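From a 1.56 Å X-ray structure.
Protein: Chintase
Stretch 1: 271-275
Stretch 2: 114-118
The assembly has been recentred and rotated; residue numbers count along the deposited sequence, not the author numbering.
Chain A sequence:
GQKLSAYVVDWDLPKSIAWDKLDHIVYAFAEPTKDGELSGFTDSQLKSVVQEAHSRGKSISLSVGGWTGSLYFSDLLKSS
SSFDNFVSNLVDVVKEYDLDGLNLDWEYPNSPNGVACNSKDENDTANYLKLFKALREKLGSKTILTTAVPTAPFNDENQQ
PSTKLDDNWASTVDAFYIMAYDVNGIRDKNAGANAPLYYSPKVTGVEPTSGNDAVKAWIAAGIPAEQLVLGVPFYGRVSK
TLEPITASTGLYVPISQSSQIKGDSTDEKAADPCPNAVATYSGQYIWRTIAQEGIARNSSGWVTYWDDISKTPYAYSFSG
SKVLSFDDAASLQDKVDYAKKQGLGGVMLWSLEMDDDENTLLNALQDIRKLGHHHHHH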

# COMPACT_ATOMS: atom_id res chain seq x y z
N ALA A 271 -16.66 1.34 8.93
CA ALA A 271 -16.35 2.62 9.55
C ALA A 271 -14.97 2.60 10.18
O ALA A 271 -14.53 1.59 10.74
CB ALA A 271 -17.41 2.98 10.59
N ASP A 272 -14.28 3.73 10.07
CA ASP A 272 -13.00 3.91 10.73
C ASP A 272 -13.16 3.82 12.25
O ASP A 272 -14.25 4.08 12.78
CB ASP A 272 -12.39 5.25 10.32
CG ASP A 272 -11.79 5.23 8.94
OD1 ASP A 272 -11.59 4.13 8.39
OD2 ASP A 272 -11.49 6.31 8.40
N PRO A 273 -12.08 3.46 12.96
CA PRO A 273 -12.16 3.30 14.42
C PRO A 273 -12.14 4.63 15.17
O PRO A 273 -11.22 4.91 15.94
CB PRO A 273 -10.90 2.48 14.74
CG PRO A 273 -9.93 2.86 13.66
CD PRO A 273 -10.77 3.03 12.43
N CYS A 274 -13.18 5.43 14.94
CA CYS A 274 -13.36 6.69 15.64
C CYS A 274 -14.80 6.79 16.12
O CYS A 274 -15.69 6.22 15.50
CB CYS A 274 -13.08 7.88 14.72
SG CYS A 274 -11.41 7.87 14.03
N PRO A 275 -15.02 7.51 17.22
CA PRO A 275 -16.38 7.78 17.69
C PRO A 275 -17.27 8.38 16.60
O PRO A 275 -16.87 9.33 15.91
CB PRO A 275 -16.16 8.81 18.80
CG PRO A 275 -14.80 8.46 19.35
CD PRO A 275 -13.99 8.02 18.16
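Stretch 2, residues 114-118: GVACN

Stretch 2 is tied to stretch 1 by a disulfide between two irregular loop segments, supported by a small apolar contact and one bridging water, with no direct hydrogen bond across. The two segments run in the same sense: Val115 lies opposite Asp272, CA to CA 6.5 Å, and Cys117 opposite Cys274, 5.9 Å. Residues Val115 to Asn118 form a type I beta turn, closed by Asn118 N to Val115 O at 3.1 Å. Gly114 precedes it with phi 81° and psi -176°, where a CB would jam against the preceding carbonyl oxygen, so glycine fits.

Within the turn, the CA-to-CB bonds of Val115 and Cys117 both point toward stretch 1. Cys117 (chi1 p) meets Cys274 (chi1 m), SG to SG 2.0 Å, with chi3 at -90°, near the relaxed value for a disulfide. The branched Val115 packs beside this bridge: its CG1 lies 3.4 Å from Cys274 SG and its CG2 3.8 Å from Asp272 CG, and both methyls, CG1 and CG2, come within 4.1 Å of Pro273 CD. Pro273 thus offers its ring to an apolar neighbour, and its O lies 3.3 Å from Cys117 SG. Asp272, as a charged acceptor, suits the wetter margin: one water donates to its OD2 at 2.7 Å and accepts from Ala116 N at 2.9 Å.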

# COMPACT_ATOMS: atom_id res chain seq x y z
N GLY A 114 -5.20 9.96 6.81
CA GLY A 114 -5.16 8.69 7.47
C GLY A 114 -6.43 8.73 8.37
O GLY A 114 -7.17 9.67 8.32
N VAL A 115 -6.68 7.75 9.18
CA VAL A 115 -7.84 7.74 10.06
C VAL A 115 -7.89 9.04 10.86
O VAL A 115 -6.90 9.46 11.46
CB VAL A 115 -7.85 6.49 10.96
CG1 VAL A 115 -8.81 6.66 12.12
CG2 VAL A 115 -8.20 5.26 10.14
N ALA A 116 -9.05 9.70 10.84
CA ALA A 116 -9.17 11.07 11.32
C ALA A 116 -8.73 11.27 12.78
O ALA A 116 -8.15 12.30 13.13
CB ALA A 116 -10.59 11.58 11.13
N CYS A 117 -9.02 10.29 13.62
CA CYS A 117 -8.76 10.41 15.05
C CYS A 117 -7.44 9.77 15.48
O CYS A 117 -7.18 9.59 16.67
CB CYS A 117 -9.93 9.84 15.86
SG CYS A 117 -10.17 8.07 15.63
N ASN A 118 -6.60 9.42 14.50
CA ASN A 118 -5.23 9.00 14.81
C ASN A 118 -4.53 10.00 15.72
O ASN A 118 -4.70 11.21 15.56
CB ASN A 118 -4.40 8.87 13.53
CG ASN A 118 -4.64 7.56 12.80
OD1 ASN A 118 -5.32 6.66 13.30
ND2 ASN A 118 -4.05 7.45 11.62
O HOH W 1 -11.47 8.70 9.66